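PDB 3QFH: epidermin leader peptide processing serine protease EpiP, which is a subtilisin-like serine endopeptidase that probably removes the leader peptide from the precursor of the lantibiotic epidermin. Local coordinates for residues D116-H121 against A195-F200; K271-A276 against D407-L412; A394-I397 against H401-K404. All coordinates share one frame; numbering follows the deposited sequence.

Interaction 1. Residues D116-H121 against A195-F200. With SO4 (sulfate ion), chain N.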
# COMPACT_ATOMS: atom_id res chain seq x y z
N ASP A 116 11.80 0.89 -24.23
CA ASP A 116 11.60 0.66 -25.67
C ASP A 116 10.83 -0.64 -25.93
O ASP A 116 10.49 -0.94 -27.06
CB ASP A 116 12.93 0.67 -26.41
CG ASP A 116 13.62 2.03 -26.33
OD1 ASP A 116 12.95 3.06 -26.58
OD2 ASP A 116 14.83 2.08 -26.00
N ASP A 117 10.57 -1.40 -24.87
CA ASP A 117 9.86 -2.68 -24.95
C ASP A 117 8.48 -2.61 -24.28
O ASP A 117 7.89 -3.64 -23.97
CB ASP A 117 10.70 -3.76 -24.25
CG ASP A 117 12.11 -3.89 -24.84
OD1 ASP A 117 12.22 -3.85 -26.08
OD2 ASP A 117 13.09 -4.04 -24.08
N LEU A 118 7.97 -1.40 -24.02
CA LEU A 118 6.66 -1.26 -23.37
C LEU A 118 5.54 -1.78 -24.27
O LEU A 118 5.69 -1.75 -25.48
CB LEU A 118 6.37 0.20 -23.04
CG LEU A 118 7.24 0.87 -21.97
CD1 LEU A 118 6.92 2.36 -21.91
CD2 LEU A 118 7.04 0.22 -20.63
N PRO A 119 4.43 -2.24 -23.68
CA PRO A 119 3.31 -2.69 -24.49
C PRO A 119 2.83 -1.51 -25.35
O PRO A 119 3.03 -0.37 -24.97
CB PRO A 119 2.22 -3.05 -23.46
CG PRO A 119 2.90 -3.14 -22.16
CD PRO A 119 4.14 -2.33 -22.23
N LYS A 120 2.21 -1.79 -26.48
CA LYS A 120 1.74 -0.73 -27.36
C LYS A 120 0.51 -0.05 -26.74
O LYS A 120 0.31 1.15 -26.92
CB LYS A 120 1.42 -1.29 -28.75
CG LYS A 120 1.81 -0.37 -29.89
CD LYS A 120 3.36 -0.15 -29.89
CE LYS A 120 3.82 0.73 -31.05
NZ LYS A 120 3.47 0.12 -32.37
N HIS A 121 -0.29 -0.81 -25.99
CA HIS A 121 -1.49 -0.28 -25.31
C HIS A 121 -1.40 -0.52 -23.79
O HIS A 121 -1.26 -1.65 -23.35
CB HIS A 121 -2.75 -0.94 -25.85
CG HIS A 121 -2.92 -0.78 -27.34
ND1 HIS A 121 -3.37 0.39 -27.92
CD2 HIS A 121 -2.70 -1.64 -28.36
CE1 HIS A 121 -3.42 0.24 -29.23
NE2 HIS A 121 -3.02 -0.98 -29.52
N ALA A 195 5.79 2.65 -15.03
CA ALA A 195 4.74 2.46 -16.02
C ALA A 195 4.23 3.81 -16.51
O ALA A 195 3.12 4.21 -16.16
CB ALA A 195 3.57 1.62 -15.39
N PRO A 196 5.03 4.51 -17.33
CA PRO A 196 4.73 5.88 -17.76
C PRO A 196 3.52 6.13 -18.66
O PRO A 196 3.15 7.29 -18.83
CB PRO A 196 6.01 6.32 -18.48
CG PRO A 196 6.71 5.07 -18.85
CD PRO A 196 6.32 4.03 -17.86
N ASN A 197 2.92 5.07 -19.21
CA ASN A 197 1.75 5.21 -20.08
C ASN A 197 0.46 4.68 -19.45
O ASN A 197 -0.60 4.75 -20.04
CB ASN A 197 2.01 4.51 -21.41
CG ASN A 197 3.26 5.04 -22.12
OD1 ASN A 197 3.63 6.21 -21.99
ND2 ASN A 197 3.91 4.17 -22.88
N ASN A 198 0.55 4.13 -18.24
CA ASN A 198 -0.62 3.63 -17.53
C ASN A 198 -1.27 4.71 -16.68
O ASN A 198 -0.60 5.56 -16.09
CB ASN A 198 -0.27 2.44 -16.61
CG ASN A 198 0.07 1.17 -17.38
OD1 ASN A 198 1.18 1.03 -17.90
ND2 ASN A 198 -0.88 0.24 -17.45
N LYS A 199 -2.59 4.65 -16.59
CA LYS A 199 -3.32 5.58 -15.74
C LYS A 199 -3.28 5.02 -14.33
O LYS A 199 -3.24 3.79 -14.13
CB LYS A 199 -4.79 5.70 -16.17
CG LYS A 199 -5.03 6.06 -17.62
CD LYS A 199 -4.37 7.37 -18.00
CE LYS A 199 -4.60 7.68 -19.48
NZ LYS A 199 -3.91 8.92 -19.95
N PHE A 200 -3.27 5.92 -13.35
CA PHE A 200 -3.33 5.54 -11.97
C PHE A 200 -4.56 6.20 -11.38
O PHE A 200 -5.04 7.24 -11.86
CB PHE A 200 -2.05 5.90 -11.21
CG PHE A 200 -1.89 7.36 -10.90
CD1 PHE A 200 -2.27 7.87 -9.67
CD2 PHE A 200 -1.33 8.22 -11.84
CE1 PHE A 200 -2.11 9.20 -9.38
CE2 PHE A 200 -1.16 9.56 -11.55
CZ PHE A 200 -1.56 10.06 -10.33
S SO4 N . 0.16 -4.42 -27.58
O1 SO4 N . -0.50 -3.71 -26.48
O2 SO4 N . 1.62 -4.31 -27.46
O3 SO4 N . -0.20 -5.84 -27.56
O4 SO4 N . -0.27 -3.86 -28.85
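Leu118 meets Pro196 and Asn197 where two loops of the subtilisin-like fold come together, one leading into strand 126-130 and the other into strand 200-204. The second loop makes a type I beta turn from Ala195 to Asn198, closed by a weak hydrogen bond of 3.3 Å from Asn198 N to Ala195 O, and its two middle residues are those that meet the leucine. The close side is small: Leu118 CD1 lies 4.1 Å from Pro196 CG in an apolar contact, and the same methyl borders the side-chain amide of Asn197. The side chain leaves the backbone toward the turn, and chi1 of -67°, with CG opposite the carbonyl carbon, carries CD1 on to it; Ile90 and Leu395 of helix 382-400 pack on the same leucine. No hydrogen bond joins the two segments. Past Pro119 the chain turns to solvent, with the side chains of Lys120 and His121 directed away from the turn. There two successive backbone amides grip a sulfate ion, probably from the crystallisation liquor: Lys120 N gives a nearly straight bond (169°) of 2.8 Å to O2, and His121 N a more bent one (146°) of 2.9 Å to O1.

Interaction 2. Residues K271-A276 against D407-L412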
# COMPACT_ATOMS: atom_id res chain seq x y z
N LYS A 271 -10.32 -10.23 -9.43
CA LYS A 271 -9.18 -10.32 -10.35
C LYS A 271 -8.24 -9.12 -10.22
O LYS A 271 -7.72 -8.65 -11.24
CB LYS A 271 -9.63 -10.44 -11.82
CG LYS A 271 -10.66 -11.53 -12.11
CD LYS A 271 -10.13 -12.90 -11.81
CE LYS A 271 -11.15 -13.99 -12.21
NZ LYS A 271 -10.62 -15.34 -11.95
N SER A 272 -8.05 -8.62 -9.00
CA SER A 272 -7.09 -7.56 -8.74
C SER A 272 -6.00 -8.16 -7.87
O SER A 272 -6.26 -9.06 -7.07
CB SER A 272 -7.69 -6.37 -8.02
OG SER A 272 -8.65 -5.71 -8.81
N ILE A 273 -4.78 -7.68 -8.08
CA ILE A 273 -3.62 -8.09 -7.30
C ILE A 273 -3.36 -6.98 -6.29
O ILE A 273 -3.38 -5.79 -6.66
CB ILE A 273 -2.34 -8.18 -8.21
CG1 ILE A 273 -2.59 -9.04 -9.45
CG2 ILE A 273 -1.15 -8.70 -7.41
CD1 ILE A 273 -1.44 -9.00 -10.46
N VAL A 274 -3.08 -7.36 -5.05
CA VAL A 274 -2.75 -6.42 -3.99
C VAL A 274 -1.24 -6.51 -3.69
O VAL A 274 -0.71 -7.59 -3.39
CB VAL A 274 -3.56 -6.72 -2.70
CG1 VAL A 274 -3.08 -5.82 -1.53
CG2 VAL A 274 -5.06 -6.53 -2.94
N VAL A 275 -0.57 -5.37 -3.81
CA VAL A 275 0.86 -5.25 -3.54
C VAL A 275 1.04 -4.39 -2.29
O VAL A 275 0.59 -3.24 -2.24
CB VAL A 275 1.58 -4.59 -4.72
CG1 VAL A 275 3.12 -4.57 -4.49
CG2 VAL A 275 1.21 -5.31 -6.03
N ALA A 276 1.75 -4.91 -1.31
CA ALA A 276 1.89 -4.26 -0.05
C ALA A 276 3.35 -4.05 0.31
O ALA A 276 4.20 -4.89 0.05
CB ALA A 276 1.21 -5.11 1.03
N ASP A 407 -2.93 -13.90 -11.63
CA ASP A 407 -1.91 -14.68 -10.87
C ASP A 407 -0.77 -15.08 -11.79
O ASP A 407 0.36 -15.26 -11.32
CB ASP A 407 -2.50 -15.92 -10.18
CG ASP A 407 -1.44 -16.72 -9.37
OD1 ASP A 407 -0.42 -16.13 -8.90
OD2 ASP A 407 -1.62 -17.96 -9.19
N LYS A 408 -1.05 -15.25 -13.09
CA LYS A 408 -0.01 -15.55 -14.07
C LYS A 408 0.98 -14.39 -14.15
O LYS A 408 2.13 -14.59 -14.51
CB LYS A 408 -0.58 -15.81 -15.47
CG LYS A 408 -1.46 -17.04 -15.62
CD LYS A 408 -1.80 -17.24 -17.08
CE LYS A 408 -2.78 -18.38 -17.29
NZ LYS A 408 -3.16 -18.50 -18.70
N ALA A 409 0.51 -13.17 -13.89
CA ALA A 409 1.39 -11.99 -13.89
C ALA A 409 2.34 -12.08 -12.71
O ALA A 409 3.53 -11.79 -12.83
CB ALA A 409 0.58 -10.71 -13.81
N ILE A 410 1.80 -12.46 -11.56
CA ILE A 410 2.61 -12.61 -10.35
C ILE A 410 3.68 -13.68 -10.56
O ILE A 410 4.82 -13.46 -10.24
CB ILE A 410 1.74 -12.97 -9.15
CG1 ILE A 410 0.74 -11.85 -8.88
CG2 ILE A 410 2.60 -13.22 -7.91
CD1 ILE A 410 -0.33 -12.23 -7.86
N GLU A 411 3.30 -14.83 -11.14
CA GLU A 411 4.27 -15.91 -11.37
C GLU A 411 5.33 -15.52 -12.39
O GLU A 411 6.48 -15.91 -12.25
CB GLU A 411 3.58 -17.23 -11.75
CG GLU A 411 2.77 -17.80 -10.57
CD GLU A 411 3.62 -17.92 -9.27
OE1 GLU A 411 4.73 -18.49 -9.33
OE2 GLU A 411 3.17 -17.44 -8.20
N LEU A 412 4.95 -14.77 -13.41
CA LEU A 412 5.91 -14.30 -14.39
C LEU A 412 6.89 -13.32 -13.69
O LEU A 412 8.11 -13.42 -13.85
CB LEU A 412 5.19 -13.67 -15.59
CG LEU A 412 6.05 -13.34 -16.81
CD1 LEU A 412 5.21 -13.38 -18.09
CD2 LEU A 412 6.79 -12.00 -16.65
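Ile273 is the residue of 271-276 that reaches helix 406-416, where it meets Ile410 and, less closely, Ala409. The segment starts at Lys271, which ends the preceding helix in a Schellman motif with positive phi (73°), two residues before the strand starts; its carbonyl oxygen is taken up by Gln229 NE2. Ser272 follows, buried, with OG hydrogen-bonded to Asn228 O. At Ile273 the strand begins and the side chain points at the helix. Two of its methyls do the touching. Ile273 CG2 comes 3.7 Å from Ile410 CD1, the two isoleucines reaching toward each other tip to tip, and Ile273 CD1 lies 3.9 Å from Ile410 CG1. With chi1 at -52° CG2 stands opposite the backbone N, and chi2 of 172° stretches the ethyl arm so that Ile273 CD1 also comes 4.3 Å from Ala409 CB. The contact is wholly apolar, with no hydrogen bond between strand and helix. Val274 then points away from the helix, and Val275 packs on Thr386, Ser390 and Leu393 of helix 382-400. Strand 273-277 lies between strands 230-233 and 314-319 in the parallel sheet of the subtilisin-like fold, while helix 406-416 packs against the first residue of that strand, beside helix 382-400.

Interaction 3. Residues A394-I397 against H401-K404; sequences ALII and HLEK
Ile397 and Glu403 cross at a slant where helix 382-400 gives way to the loop leading to helix 406-416. CG2 of Ile397, opposite the backbone N at chi1 -67°, touches the aliphatic part of the glutamate at Glu403 CG, 3.4 Å away, and lies 3.7 Å from Glu403 N. The acid chain is bent at chi2, and its OE2 ends near Asp398 OD1, a pairing of like charges that would probably raise the affinity of one carboxylate for a proton. The apolar pair is Ile396 and Leu402, which meet by single methyls: Ile396 CG2 comes 4.0 Å from Leu402 CD1. Between these pairs, the backbone turns back. His401, with positive phi (58°), is the first residue to leave the helix, and Leu402 N then returns a 3.0 Å hydrogen bond to Ile397 O, approaching in the carbonyl plane on a lone pair with an N-H...O angle of 155°. This 6→1 bond falls at the C-terminal end of the helix. On the helix side, Ile396 and Ile397 both pack on Ala409 of helix 406-416, Ile396 also meets Ala438 of helix 435-439, and Glu403 O accepts a bond from Gln229 NE2 in the loop before strand 230-233.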
# COMPACT_ATOMS: atom_id res chain seq x y z
N ALA A 394 1.53 -4.08 -13.77
CA ALA A 394 0.64 -3.48 -14.75
C ALA A 394 1.23 -3.70 -16.15
O ALA A 394 0.51 -4.04 -17.11
CB ALA A 394 0.42 -1.99 -14.48
N LEU A 395 2.54 -3.53 -16.27
CA LEU A 395 3.23 -3.74 -17.56
C LEU A 395 3.14 -5.18 -18.04
O LEU A 395 2.93 -5.44 -19.23
CB LEU A 395 4.69 -3.33 -17.46
CG LEU A 395 5.01 -1.85 -17.22
CD1 LEU A 395 6.53 -1.67 -17.10
CD2 LEU A 395 4.43 -0.99 -18.33
N ILE A 396 3.31 -6.11 -17.11
CA ILE A 396 3.28 -7.54 -17.40
C ILE A 396 1.88 -7.98 -17.85
O ILE A 396 1.73 -8.73 -18.82
CB ILE A 396 3.76 -8.35 -16.18
CG1 ILE A 396 5.26 -8.14 -15.98
CG2 ILE A 396 3.46 -9.85 -16.39
CD1 ILE A 396 5.76 -8.53 -14.58
N ILE A 397 0.86 -7.51 -17.16
CA ILE A 397 -0.52 -7.83 -17.53
C ILE A 397 -0.83 -7.34 -18.95
O ILE A 397 -1.45 -8.05 -19.77
CB ILE A 397 -1.53 -7.23 -16.51
CG1 ILE A 397 -1.36 -7.94 -15.15
CG2 ILE A 397 -2.97 -7.42 -17.02
CD1 ILE A 397 -2.08 -7.23 -13.95
N HIS A 401 -1.03 -9.97 -21.96
CA HIS A 401 -2.49 -10.04 -21.99
C HIS A 401 -3.03 -11.00 -20.95
O HIS A 401 -3.80 -11.92 -21.27
CB HIS A 401 -2.96 -10.47 -23.39
CG HIS A 401 -2.29 -9.71 -24.49
ND1 HIS A 401 -2.44 -8.35 -24.65
CD2 HIS A 401 -1.48 -10.12 -25.49
CE1 HIS A 401 -1.73 -7.95 -25.69
NE2 HIS A 401 -1.14 -9.01 -26.22
N LEU A 402 -2.68 -10.76 -19.68
CA LEU A 402 -3.07 -11.64 -18.58
C LEU A 402 -4.23 -11.08 -17.76
O LEU A 402 -4.40 -11.43 -16.58
CB LEU A 402 -1.87 -11.86 -17.66
CG LEU A 402 -0.60 -12.28 -18.39
CD1 LEU A 402 0.57 -12.41 -17.43
CD2 LEU A 402 -0.83 -13.59 -19.15
N GLU A 403 -5.03 -10.21 -18.36
CA GLU A 403 -6.15 -9.60 -17.65
C GLU A 403 -7.11 -10.63 -17.03
O GLU A 403 -7.54 -10.44 -15.89
CB GLU A 403 -6.84 -8.58 -18.56
CG GLU A 403 -5.94 -7.32 -18.74
CD GLU A 403 -5.88 -6.74 -20.17
OE1 GLU A 403 -6.66 -7.18 -21.05
OE2 GLU A 403 -5.00 -5.86 -20.41
N LYS A 404 -7.39 -11.73 -17.73
CA LYS A 404 -8.28 -12.77 -17.19
C LYS A 404 -7.61 -13.64 -16.11
O LYS A 404 -8.30 -14.23 -15.29
CB LYS A 404 -8.89 -13.68 -18.28
CG LYS A 404 -10.09 -13.06 -19.05
CD LYS A 404 -9.88 -12.86 -20.54
CE LYS A 404 -10.10 -14.18 -21.31
NZ LYS A 404 -10.13 -14.03 -22.81

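Overall arrangement
Helix 382-400 connects the set. Along the chain interaction 1 closes before the others open, and interaction 3 is nested inside the 130 residues of chain between the two segments of interaction 2. Interactions 2 and 3 have centres about 9 Å apart and touch where Ala409 N lies 3.6 Å from Leu402 CD1. Interactions 1 and 3, about 12 Å apart between centres, meet where Leu118 CD2 lies 3.7 Å from Leu395 CD2. Interactions 1 and 2 do not touch, their nearest atoms lying about 11 Å apart. Together they run from an inner strand of the parallel sheet, over helices 406-416 and 382-400, to two loops of the subtilisin-like fold.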